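Local coordinates for PF04016 domain protein (Desulfitobacterium hafniense, PDB 3L5O), which is of unknown function but combines enolase-like and Rossmann-like folds into a probable active site, possibly involved in heavy-metal chelation, at residues A[20-24]-A[200-206]; A[54-59]-A[98-103]; A[221-225]-A[236-240]. One frame throughout, in Å; residues are numbered along the deposited sequence.

Contact 1: residues A[20-24]-A[200-206]; sequences MWEIY and KTLPRLL
Met20 leads the first segment onto Pro203, and their CA atoms, 6.0 Å apart, are the closest CA pair of the two segments. The carbonyl O of Met20 lies 3.6 Å from Pro203 CG, while its side chain, built as selenomethionine and extended beyond CG, runs on until CE sits 3.9 Å from Arg204 N. The arginine's own chain heads off to a salt bridge with Glu181. Trp21 has its CB directed away from 200-206, yet the indole returns: CZ3 comes to 3.7 Å from Lys200 CG and also hangs over one face of the Tyr24 ring, offset toward its rim. At Ile23, CG1 stands anti to the backbone N (chi1 -168°) and sends CD1 forward to meet Leu206 CD1 tip to tip at 3.7 Å; Leu202, crossing Ile23 at about a right angle, brings CD2 to 4.0 Å from Ile23 CD1. Tyr24 gives its edge to the proline, CE1 to Pro203 CG being 3.9 Å near the ring plane. Its OH presses on the bent Lys200 chain, 3.5 Å from Lys200 CD, but bonds to Val197 O; Lys200 NZ in turn donates to carbonyls including Val86 O. Helices 195-199 and 202-208 link the adjacent parallel strands 189-193 and 214-218, the beta-alpha-beta crossover of a Rossmann-like fold, here packed against the chain's N-terminal helix.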
HETATM    1  N   MSE A  20       4.613  14.725 -10.932  1.00 67.55           N
HETATM    2  CA  MSE A  20       4.766  13.676  -9.931  1.00 66.78           C
HETATM    3  C   MSE A  20       3.673  13.524  -8.886  1.00 59.34           C
HETATM    4  O   MSE A  20       3.578  12.462  -8.268  1.00 58.35           O
HETATM    5  CB  MSE A  20       6.085  13.852  -9.220  1.00 66.89           C
HETATM    6  CG  MSE A  20       7.203  13.232  -9.994  1.00 71.31           C
HETATM    7 SE   MSE A  20       8.725  13.533  -8.983  0.75 77.87          SE
HETATM    8  CE  MSE A  20       9.861  11.836  -9.553  1.00 70.95           C
ATOM      9  N   TRP A  21       2.854  14.552  -8.668  1.00 52.14           N
ATOM     10  CA  TRP A  21       1.667  14.357  -7.826  1.00 47.90           C
ATOM     11  C   TRP A  21       0.532  13.636  -8.572  1.00 47.63           C
ATOM     12  O   TRP A  21      -0.470  13.296  -7.956  1.00 42.20           O
ATOM     13  CB  TRP A  21       1.133  15.670  -7.234  1.00 45.67           C
ATOM     14  CG  TRP A  21       2.017  16.353  -6.228  1.00 45.12           C
ATOM     15  CD1 TRP A  21       2.605  17.575  -6.359  1.00 43.66           C
ATOM     16  CD2 TRP A  21       2.385  15.877  -4.918  1.00 39.61           C
ATOM     17  NE1 TRP A  21       3.325  17.874  -5.229  1.00 41.11           N
ATOM     18  CE2 TRP A  21       3.195  16.851  -4.329  1.00 39.42           C
ATOM     19  CE3 TRP A  21       2.110  14.710  -4.185  1.00 43.13           C
ATOM     20  CZ2 TRP A  21       3.719  16.706  -3.064  1.00 44.01           C
ATOM     21  CZ3 TRP A  21       2.642  14.574  -2.931  1.00 42.44           C
ATOM     22  CH2 TRP A  21       3.458  15.547  -2.396  1.00 40.63           C
ATOM     23  N   GLU A  22       0.697  13.389  -9.875  1.00 47.98           N
ATOM     24  CA  GLU A  22      -0.401  12.920 -10.703  1.00 51.56           C
ATOM     25  C   GLU A  22      -1.001  11.642 -10.222  1.00 48.48           C
ATOM     26  O   GLU A  22      -2.201  11.493 -10.246  1.00 42.82           O
ATOM     27  CB  GLU A  22       0.008  12.759 -12.178  1.00 50.99           C
ATOM     28  CG  GLU A  22       0.053  14.093 -12.908  1.00 60.54           C
ATOM     29  CD  GLU A  22       0.098  13.982 -14.432  1.00 60.54           C
ATOM     30  OE1 GLU A  22       0.183  12.841 -14.982  1.00 68.36           O
ATOM     31  OE2 GLU A  22       0.065  15.066 -15.073  1.00 68.76           O
ATOM     32  N   ILE A  23      -0.164  10.698  -9.805  1.00 48.31           N
ATOM     33  CA  ILE A  23      -0.668   9.426  -9.305  1.00 47.51           C
ATOM     34  C   ILE A  23      -1.472   9.617  -8.025  1.00 42.89           C
ATOM     35  O   ILE A  23      -2.442   8.915  -7.815  1.00 45.29           O
ATOM     36  CB  ILE A  23       0.481   8.387  -9.115  1.00 46.81           C
ATOM     37  CG1 ILE A  23      -0.108   6.990  -8.882  1.00 49.67           C
ATOM     38  CG2 ILE A  23       1.386   8.762  -7.967  1.00 44.20           C
ATOM     39  CD1 ILE A  23       0.933   5.861  -8.882  1.00 47.64           C
ATOM     40  N   TYR A  24      -1.064  10.559  -7.181  1.00 43.27           N
ATOM     41  CA  TYR A  24      -1.805  10.910  -5.953  1.00 43.13           C
ATOM     42  C   TYR A  24      -3.123  11.595  -6.273  1.00 44.13           C
ATOM     43  O   TYR A  24      -4.150  11.227  -5.711  1.00 44.18           O
ATOM     44  CB  TYR A  24      -0.968  11.827  -5.012  1.00 46.39           C
ATOM     45  CG  TYR A  24       0.235  11.123  -4.427  1.00 40.46           C
ATOM     46  CD1 TYR A  24       1.448  11.096  -5.106  1.00 45.16           C
ATOM     47  CD2 TYR A  24       0.138  10.418  -3.233  1.00 42.34           C
ATOM     48  CE1 TYR A  24       2.542  10.404  -4.600  1.00 39.54           C
ATOM     49  CE2 TYR A  24       1.247   9.736  -2.715  1.00 42.95           C
ATOM     50  CZ  TYR A  24       2.441   9.729  -3.406  1.00 43.84           C
ATOM     51  OH  TYR A  24       3.542   9.033  -2.924  1.00 40.77           O
ATOM     52  N   LYS A 200       6.339   9.110  -0.404  1.00 42.83           N
ATOM     53  CA  LYS A 200       6.491   9.834  -1.680  1.00 41.92           C
ATOM     54  C   LYS A 200       7.711   9.408  -2.495  1.00 40.90           C
ATOM     55  O   LYS A 200       8.153  10.115  -3.390  1.00 42.35           O
ATOM     56  CB  LYS A 200       6.442  11.356  -1.489  1.00 41.97           C
ATOM     57  CG  LYS A 200       5.046  12.008  -1.725  1.00 38.34           C
ATOM     58  CD  LYS A 200       4.004  11.682  -0.674  1.00 35.46           C
ATOM     59  CE  LYS A 200       4.280  12.426   0.646  1.00 41.27           C
ATOM     60  NZ  LYS A 200       3.323  11.902   1.691  1.00 38.11           N
ATOM     61  N   THR A 201       8.218   8.213  -2.225  1.00 40.20           N
ATOM     62  CA  THR A 201       9.274   7.615  -3.069  1.00 38.91           C
ATOM     63  C   THR A 201       8.687   6.972  -4.311  1.00 40.22           C
ATOM     64  O   THR A 201       9.407   6.736  -5.291  1.00 41.75           O
ATOM     65  CB  THR A 201      10.096   6.567  -2.283  1.00 38.88           C
ATOM     66  OG1 THR A 201       9.228   5.609  -1.652  1.00 40.54           O
ATOM     67  CG2 THR A 201      10.872   7.248  -1.174  1.00 39.17           C
ATOM     68  N   LEU A 202       7.385   6.692  -4.278  1.00 41.62           N
ATOM     69  CA  LEU A 202       6.761   5.883  -5.320  1.00 40.86           C
ATOM     70  C   LEU A 202       6.957   6.441  -6.738  1.00 41.46           C
ATOM     71  O   LEU A 202       7.324   5.693  -7.610  1.00 42.67           O
ATOM     72  CB  LEU A 202       5.268   5.637  -5.037  1.00 41.72           C
ATOM     73  CG  LEU A 202       4.521   4.753  -6.044  1.00 42.04           C
ATOM     74  CD1 LEU A 202       5.083   3.352  -6.099  1.00 47.78           C
ATOM     75  CD2 LEU A 202       3.033   4.675  -5.680  1.00 43.42           C
ATOM     76  N   PRO A 203       6.680   7.717  -7.003  1.00 42.74           N
ATOM     77  CA  PRO A 203       6.777   8.181  -8.399  1.00 42.37           C
ATOM     78  C   PRO A 203       8.177   7.946  -8.983  1.00 42.20           C
ATOM     79  O   PRO A 203       8.267   7.470 -10.110  1.00 41.97           O
ATOM     80  CB  PRO A 203       6.400   9.654  -8.313  1.00 44.24           C
ATOM     81  CG  PRO A 203       5.587   9.783  -7.025  1.00 40.39           C
ATOM     82  CD  PRO A 203       6.179   8.778  -6.083  1.00 41.41           C
ATOM     83  N   ARG A 204       9.250   8.191  -8.234  1.00 40.51           N
ATOM     84  CA  ARG A 204      10.586   7.991  -8.797  1.00 38.94           C
ATOM     85  C   ARG A 204      10.846   6.491  -9.001  1.00 40.57           C
ATOM     86  O   ARG A 204      11.386   6.073 -10.015  1.00 41.80           O
ATOM     87  CB  ARG A 204      11.676   8.618  -7.924  1.00 38.85           C
ATOM     88  CG  ARG A 204      13.091   8.393  -8.498  1.00 37.40           C
ATOM     89  CD  ARG A 204      13.216   8.883  -9.935  1.00 37.50           C
ATOM     90  NE  ARG A 204      14.560   8.686 -10.451  1.00 37.82           N
ATOM     91  CZ  ARG A 204      14.920   8.903 -11.722  1.00 41.80           C
ATOM     92  NH1 ARG A 204      14.035   9.305 -12.604  1.00 41.55           N
ATOM     93  NH2 ARG A 204      16.163   8.666 -12.104  1.00 39.73           N
ATOM     94  N   LEU A 205      10.410   5.678  -8.044  1.00 40.87           N
ATOM     95  CA  LEU A 205      10.555   4.240  -8.158  1.00 39.57           C
ATOM     96  C   LEU A 205       9.877   3.704  -9.398  1.00 41.69           C
ATOM     97  O   LEU A 205      10.424   2.844 -10.078  1.00 40.04           O
ATOM     98  CB  LEU A 205       9.986   3.528  -6.931  1.00 40.04           C
ATOM     99  CG  LEU A 205      10.747   3.755  -5.628  1.00 40.36           C
ATOM    100  CD1 LEU A 205      10.047   3.067  -4.477  1.00 42.69           C
ATOM    101  CD2 LEU A 205      12.212   3.317  -5.688  1.00 42.10           C
ATOM    102  N   LEU A 206       8.676   4.189  -9.660  1.00 40.62           N
ATOM    103  CA  LEU A 206       7.955   3.847 -10.899  1.00 43.69           C
ATOM    104  C   LEU A 206       8.714   4.212 -12.162  1.00 42.97           C
ATOM    105  O   LEU A 206       8.752   3.415 -13.100  1.00 44.28           O
ATOM    106  CB  LEU A 206       6.545   4.467 -10.903  1.00 41.97           C
ATOM    107  CG  LEU A 206       5.597   3.897  -9.818  1.00 42.47           C
ATOM    108  CD1 LEU A 206       4.201   4.479  -9.953  1.00 45.63           C
ATOM    109  CD2 LEU A 206       5.564   2.379  -9.881  1.00 46.87           C
TER

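Contact 2: residues A[54-59]-A[98-103]; sequences GVGLGP and LAAINA. With IMD (imidazole), chain E.
Gly56 and Ala103 bring strand and helix almost backbone to backbone, their CA atoms only 4.0 Å apart. The axes of strand 54-59 and helix 98-103 approach to 5.4 Å and run roughly antiparallel, at 150°. Such closeness depends on Gly54, Gly56 and Gly58 being turned to the helix without side chains: a beta carbon on Gly56 would fall 2.3 Å from Ala99 O. In its absence Gly56 CA makes a CA-H...O contact of 3.4 Å with Ala99 O, and Ala99 CB lies 3.7 Å from Gly56 O.

The polar link is a single hydrogen bond, Asn102 ND2 to Leu57 O, at 2.8 Å. Asn102 CG stands anti to its carbonyl carbon (chi1 -72°), which turns the amide to the strand. Each group meets its partner in its own plane, with a C=O...N angle of 159°, though the bond is moderately bent at the hydrogen. ND2 also donates to Gly221 O. With an alanine here the amide is gone, and the carbonyls of Leu57 and Gly221 are likely to lose the donor that ties strand 54-59 to the loop at Gly221.

The one pair of apolar side chains in contact lies at the strand's C-terminal end, where Leu98 CD2 meets Pro59 CD at 4.0 Å. Beyond it, an imidazole, probably from the crystallisation liquor, donates a weak bond from N3 to Pro59 O (3.2 Å).

This helix on a small antiparallel sheet is probably part of the enolase-like portion. Strand 54-59 pairs with strand 46-51, and the helix packs on the sheet's face, Ala99 and Ala100 also reaching Ile49; helix 79-83 lies behind Ala100, Ile101 and Ala103, and helix 195-199 next to Leu98 and Pro59.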
ATOM      1  N   GLY A  54     -16.719   0.384   4.544  1.00 41.76           N
ATOM      2  CA  GLY A  54     -15.389   0.213   3.989  1.00 41.92           C
ATOM      3  C   GLY A  54     -14.309   0.635   4.963  1.00 42.65           C
ATOM      4  O   GLY A  54     -14.418   1.670   5.634  1.00 42.78           O
ATOM      5  N   VAL A  55     -13.248  -0.153   5.029  1.00 41.60           N
ATOM      6  CA  VAL A  55     -12.130   0.122   5.917  1.00 40.81           C
ATOM      7  C   VAL A  55     -10.807   0.132   5.132  1.00 42.48           C
ATOM      8  O   VAL A  55     -10.481  -0.833   4.441  1.00 40.57           O
ATOM      9  CB  VAL A  55     -12.054  -0.932   7.058  1.00 39.81           C
ATOM     10  CG1 VAL A  55     -10.762  -0.753   7.881  1.00 37.72           C
ATOM     11  CG2 VAL A  55     -13.274  -0.828   7.929  1.00 43.95           C
ATOM     12  N   GLY A  56     -10.065   1.230   5.263  1.00 42.41           N
ATOM     13  CA  GLY A  56      -8.738   1.356   4.702  1.00 44.27           C
ATOM     14  C   GLY A  56      -7.656   1.532   5.749  1.00 45.33           C
ATOM     15  O   GLY A  56      -7.907   1.999   6.892  1.00 44.75           O
ATOM     16  N   LEU A  57      -6.449   1.132   5.346  1.00 43.84           N
ATOM     17  CA  LEU A  57      -5.260   1.075   6.201  1.00 44.96           C
ATOM     18  C   LEU A  57      -4.103   1.843   5.551  1.00 44.24           C
ATOM     19  O   LEU A  57      -4.010   1.932   4.301  1.00 44.34           O
ATOM     20  CB  LEU A  57      -4.807  -0.371   6.400  1.00 46.48           C
ATOM     21  CG  LEU A  57      -5.705  -1.338   7.154  1.00 46.43           C
ATOM     22  CD1 LEU A  57      -5.346  -2.769   6.797  1.00 50.50           C
ATOM     23  CD2 LEU A  57      -5.583  -1.110   8.661  1.00 49.10           C
ATOM     24  N   GLY A  58      -3.280   2.459   6.393  1.00 42.99           N
ATOM     25  CA  GLY A  58      -2.006   3.018   5.959  1.00 46.70           C
ATOM     26  C   GLY A  58      -0.913   2.736   6.989  1.00 48.51           C
ATOM     27  O   GLY A  58      -1.226   2.708   8.179  1.00 49.40           O
ATOM     28  N   PRO A  59       0.337   2.473   6.567  1.00 49.13           N
ATOM     29  CA  PRO A  59       1.415   2.127   7.512  1.00 51.95           C
ATOM     30  C   PRO A  59       2.103   3.313   8.210  1.00 57.03           C
ATOM     31  O   PRO A  59       2.363   4.337   7.553  1.00 58.87           O
ATOM     32  CB  PRO A  59       2.430   1.389   6.627  1.00 51.96           C
ATOM     33  CG  PRO A  59       2.279   2.027   5.283  1.00 49.00           C
ATOM     34  CD  PRO A  59       0.807   2.429   5.170  1.00 51.34           C
ATOM     35  N   LEU A  98      -3.605   7.931   3.304  1.00 37.83           N
ATOM     36  CA  LEU A  98      -3.716   6.660   2.592  1.00 40.16           C
ATOM     37  C   LEU A  98      -4.820   5.760   3.174  1.00 40.91           C
ATOM     38  O   LEU A  98      -5.513   5.093   2.428  1.00 42.32           O
ATOM     39  CB  LEU A  98      -2.368   5.919   2.563  1.00 41.36           C
ATOM     40  CG  LEU A  98      -2.317   4.585   1.795  1.00 43.86           C
ATOM     41  CD1 LEU A  98      -2.764   4.719   0.331  1.00 43.22           C
ATOM     42  CD2 LEU A  98      -0.900   4.035   1.868  1.00 42.53           C
ATOM     43  N   ALA A  99      -4.981   5.731   4.490  1.00 40.35           N
ATOM     44  CA  ALA A  99      -6.127   5.045   5.087  1.00 42.50           C
ATOM     45  C   ALA A  99      -7.489   5.543   4.513  1.00 42.65           C
ATOM     46  O   ALA A  99      -8.349   4.739   4.154  1.00 43.67           O
ATOM     47  CB  ALA A  99      -6.073   5.146   6.626  1.00 41.76           C
ATOM     48  N   ALA A 100      -7.632   6.855   4.333  1.00 40.49           N
ATOM     49  CA  ALA A 100      -8.824   7.445   3.765  1.00 39.76           C
ATOM     50  C   ALA A 100      -9.006   7.025   2.301  1.00 42.81           C
ATOM     51  O   ALA A 100     -10.094   6.632   1.895  1.00 44.43           O
ATOM     52  CB  ALA A 100      -8.760   8.978   3.858  1.00 41.40           C
ATOM     53  N   ILE A 101      -7.940   7.078   1.514  1.00 42.50           N
ATOM     54  CA  ILE A 101      -8.008   6.557   0.140  1.00 43.95           C
ATOM     55  C   ILE A 101      -8.523   5.117   0.118  1.00 42.60           C
ATOM     56  O   ILE A 101      -9.404   4.765  -0.679  1.00 41.52           O
ATOM     57  CB  ILE A 101      -6.629   6.665  -0.538  1.00 45.20           C
ATOM     58  CG1 ILE A 101      -6.329   8.126  -0.846  1.00 41.14           C
ATOM     59  CG2 ILE A 101      -6.561   5.810  -1.811  1.00 45.98           C
ATOM     60  CD1 ILE A 101      -4.887   8.383  -1.206  1.00 42.38           C
ATOM     61  N   ASN A 102      -7.999   4.293   1.023  1.00 42.93           N
ATOM     62  CA  ASN A 102      -8.286   2.856   0.981  1.00 41.88           C
ATOM     63  C   ASN A 102      -9.671   2.542   1.537  1.00 42.24           C
ATOM     64  O   ASN A 102     -10.231   1.483   1.244  1.00 42.34           O
ATOM     65  CB  ASN A 102      -7.193   2.062   1.702  1.00 41.03           C
ATOM     66  CG  ASN A 102      -5.882   2.033   0.919  1.00 44.27           C
ATOM     67  OD1 ASN A 102      -5.866   2.093  -0.305  1.00 44.66           O
ATOM     68  ND2 ASN A 102      -4.790   1.954   1.629  1.00 40.17           N
ATOM     69  N   ALA A 103     -10.235   3.468   2.314  1.00 41.92           N
ATOM     70  CA  ALA A 103     -11.614   3.335   2.810  1.00 39.90           C
ATOM     71  C   ALA A 103     -12.595   3.410   1.651  1.00 39.37           C
ATOM     72  O   ALA A 103     -13.577   2.732   1.668  1.00 36.70           O
ATOM     73  CB  ALA A 103     -11.924   4.393   3.825  1.00 42.36           C
TER
HETATM   74  N1  IMD E 304       6.635   5.299   5.112  1.00 68.26           N
HETATM   75  C2  IMD E 304       5.698   4.490   5.672  1.00 69.48           C
HETATM   76  N3  IMD E 304       5.441   4.927   6.925  1.00 70.71           N
HETATM   77  C4  IMD E 304       6.210   6.016   7.162  1.00 69.88           C
HETATM   78  C5  IMD E 304       6.962   6.247   6.017  1.00 67.14           C

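Contact 3: residues A[221-225]-A[236-240]; sequences GTPLA and LSGFM. With EDO (1,2-ethanediol), chain F.
Thr222 holds CG2 anti to its backbone N (chi1, to OG1, -60°), which carries the methyl to 4.0 Å from Leu236 CB, while Thr222 CB stands 4.0 Å over Gly238 CA. Leu236 answers with CG anti to the carbonyl carbon (chi1 -56°), and its branch CD1 enters the bend of the loop, 3.6 Å from Pro223 O and equally 3.6 Å from Ala225 O. The leucine thus lies against peptide oxygens as well as carbon. On the far side of Gly238, Met240, built as selenomethionine, has its chain bent at chi2 and chi3, which turns CE back to 3.9 Å from Leu224 CD1.

The loop's sharp fold is an inverse gamma turn centred on Leu224, with a weak bond of 3.0 Å from Ala225 N to Pro223 O. Strand 235-241 lies parallel beside strand 214-218 in the mixed sheet of the Rossmann-like fold, and this loop, leaving 214-218, passes across 236-240 at 101° before the chain returns. Gly238 suits the crossing, since a beta carbon there would sit tightly against Thr222 O.

The polar ends look elsewhere: Thr222 OG1 bonds to Gly219 O, Ser237 OG to Thr267 OG1, and Asn106 serves Thr222 O and Leu224 N through its side-chain amide. A water accepts from Phe239 N at 2.9 Å; its approach to Thr222 O is too short to be trusted. A 1,2-ethanediol, probably from the crystallisation liquor, donates from O2 to Gly238 O at 3.0 Å and is also bonded to Tyr260 OH.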
ATOM      1  N   GLY A 221      -1.792  -1.526   2.773  1.00 43.31           N
ATOM      2  CA  GLY A 221      -2.090  -0.169   2.379  1.00 42.59           C
ATOM      3  C   GLY A 221      -2.119   0.110   0.875  1.00 46.44           C
ATOM      4  O   GLY A 221      -2.140   1.268   0.445  1.00 46.16           O
ATOM      5  N   THR A 222      -2.182  -0.941   0.073  1.00 45.27           N
ATOM      6  CA  THR A 222      -2.308  -0.810  -1.366  1.00 43.40           C
ATOM      7  C   THR A 222      -3.766  -0.523  -1.712  1.00 45.45           C
ATOM      8  O   THR A 222      -4.661  -1.292  -1.323  1.00 43.00           O
ATOM      9  CB  THR A 222      -1.900  -2.111  -2.038  1.00 44.44           C
ATOM     10  OG1 THR A 222      -0.529  -2.423  -1.695  1.00 44.38           O
ATOM     11  CG2 THR A 222      -1.957  -1.972  -3.550  1.00 43.39           C
ATOM     12  N   PRO A 223      -4.008   0.590  -2.405  1.00 43.27           N
ATOM     13  CA  PRO A 223      -5.337   0.870  -2.954  1.00 44.79           C
ATOM     14  C   PRO A 223      -5.656  -0.018  -4.141  1.00 44.52           C
ATOM     15  O   PRO A 223      -4.826  -0.181  -5.034  1.00 47.69           O
ATOM     16  CB  PRO A 223      -5.255   2.364  -3.358  1.00 43.19           C
ATOM     17  CG  PRO A 223      -3.933   2.875  -2.879  1.00 44.23           C
ATOM     18  CD  PRO A 223      -3.054   1.685  -2.675  1.00 42.84           C
ATOM     19  N   LEU A 224      -6.859  -0.573  -4.149  1.00 40.74           N
ATOM     20  CA  LEU A 224      -7.301  -1.477  -5.183  1.00 42.25           C
ATOM     21  C   LEU A 224      -7.999  -0.673  -6.275  1.00 46.12           C
ATOM     22  O   LEU A 224      -9.188  -0.869  -6.585  1.00 46.82           O
ATOM     23  CB  LEU A 224      -8.186  -2.556  -4.556  1.00 44.21           C
ATOM     24  CG  LEU A 224      -7.440  -3.454  -3.540  1.00 43.47           C
ATOM     25  CD1 LEU A 224      -8.405  -4.258  -2.711  1.00 48.48           C
ATOM     26  CD2 LEU A 224      -6.433  -4.402  -4.211  1.00 47.95           C
ATOM     27  N   ALA A 225      -7.202   0.222  -6.860  1.00 46.43           N
ATOM     28  CA  ALA A 225      -7.639   1.339  -7.671  1.00 46.79           C
ATOM     29  C   ALA A 225      -7.072   1.142  -9.078  1.00 49.54           C
ATOM     30  O   ALA A 225      -5.911   1.513  -9.350  1.00 48.84           O
ATOM     31  CB  ALA A 225      -7.107   2.617  -7.080  1.00 48.75           C
ATOM     32  N   LEU A 236      -1.603  -4.855  -8.427  1.00 43.35           N
ATOM     33  CA  LEU A 236      -1.843  -4.327  -7.107  1.00 42.07           C
ATOM     34  C   LEU A 236      -2.229  -5.478  -6.216  1.00 44.10           C
ATOM     35  O   LEU A 236      -3.210  -6.174  -6.459  1.00 44.74           O
ATOM     36  CB  LEU A 236      -2.974  -3.293  -7.141  1.00 45.62           C
ATOM     37  CG  LEU A 236      -2.781  -2.128  -8.107  1.00 43.40           C
ATOM     38  CD1 LEU A 236      -4.099  -1.403  -8.301  1.00 47.56           C
ATOM     39  CD2 LEU A 236      -1.683  -1.192  -7.643  1.00 45.86           C
ATOM     40  N   SER A 237      -1.428  -5.689  -5.186  1.00 44.54           N
ATOM     41  CA  SER A 237      -1.618  -6.793  -4.260  0.50 44.87           C
ATOM     42  C   SER A 237      -1.877  -6.231  -2.880  1.00 44.11           C
ATOM     43  O   SER A 237      -0.954  -5.834  -2.199  1.00 42.72           O
ATOM     44  CB  SER A 237      -0.367  -7.675  -4.252  0.50 42.68           C
ATOM     45  OG  SER A 237      -0.245  -8.373  -5.477  0.50 44.94           O
ATOM     46  N   GLY A 238      -3.132  -6.186  -2.480  1.00 44.70           N
ATOM     47  CA  GLY A 238      -3.487  -5.636  -1.189  1.00 46.42           C
ATOM     48  C   GLY A 238      -4.303  -6.567  -0.325  1.00 45.90           C
ATOM     49  O   GLY A 238      -4.079  -7.767  -0.268  1.00 44.41           O
ATOM     50  N   PHE A 239      -5.307  -5.991   0.306  1.00 45.77           N
ATOM     51  CA  PHE A 239      -5.947  -6.584   1.463  1.00 46.24           C
ATOM     52  C   PHE A 239      -7.395  -6.077   1.538  1.00 42.47           C
ATOM     53  O   PHE A 239      -7.645  -4.888   1.429  1.00 44.77           O
ATOM     54  CB  PHE A 239      -5.174  -6.187   2.725  1.00 46.52           C
ATOM     55  CG  PHE A 239      -5.676  -6.843   3.973  1.00 43.35           C
ATOM     56  CD1 PHE A 239      -5.450  -8.189   4.192  1.00 49.84           C
ATOM     57  CD2 PHE A 239      -6.374  -6.111   4.925  1.00 51.74           C
ATOM     58  CE1 PHE A 239      -5.913  -8.811   5.329  1.00 55.86           C
ATOM     59  CE2 PHE A 239      -6.839  -6.717   6.073  1.00 52.05           C
ATOM     60  CZ  PHE A 239      -6.605  -8.070   6.282  1.00 55.38           C
HETATM   61  N   MSE A 240      -8.338  -6.995   1.694  1.00 42.81           N
HETATM   62  CA  MSE A 240      -9.744  -6.641   1.942  1.00 44.94           C
HETATM   63  C   MSE A 240     -10.050  -6.918   3.409  1.00 43.40           C
HETATM   64  O   MSE A 240      -9.943  -8.038   3.853  1.00 41.93           O
HETATM   65  CB  MSE A 240     -10.620  -7.512   1.033  1.00 47.44           C
HETATM   66  CG  MSE A 240     -12.116  -7.364   1.166  1.00 48.35           C
HETATM   67 SE   MSE A 240     -12.589  -5.562   0.834  0.75 62.29          SE
HETATM   68  CE  MSE A 240     -11.705  -5.394  -0.995  1.00 65.40           C
TER
HETATM   69  C1  EDO F 307      -0.388  -8.078   0.445  1.00 68.93           C
HETATM   70  O1  EDO F 307      -0.784  -7.904   1.798  1.00 70.89           O
HETATM   71  C2  EDO F 307      -0.805  -9.422  -0.134  1.00 71.35           C
HETATM   72  O2  EDO F 307      -1.688  -9.314  -1.252  1.00 61.77           O
HETATM   73  O   HOH W   1      -4.932  -3.087   0.321  1.00 35.56           O

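Contacts 2 and 3 are buried and touch each other, their centres about 9 Å apart, whereas contact 1 is partly exposed and its centre lies about 18 Å and 16 Å from theirs. The chemistry follows the place. Contact 1 joins helix beginnings through longer side chains, with polar ends bonded away from the interface; contact 2 is glycine and alanine packing with one direct side-chain hydrogen bond; contact 3 packs aliphatic side chains of a loop and a strand on each other and on backbone carbonyls. Contacts 2 and 3 are joined through the side chain of Asn102, whose OD1 also packs on Pro223 CA. Contacts 1 and 3 both involve the Rossmann-like sheet, through a crossover helix and a strand respectively.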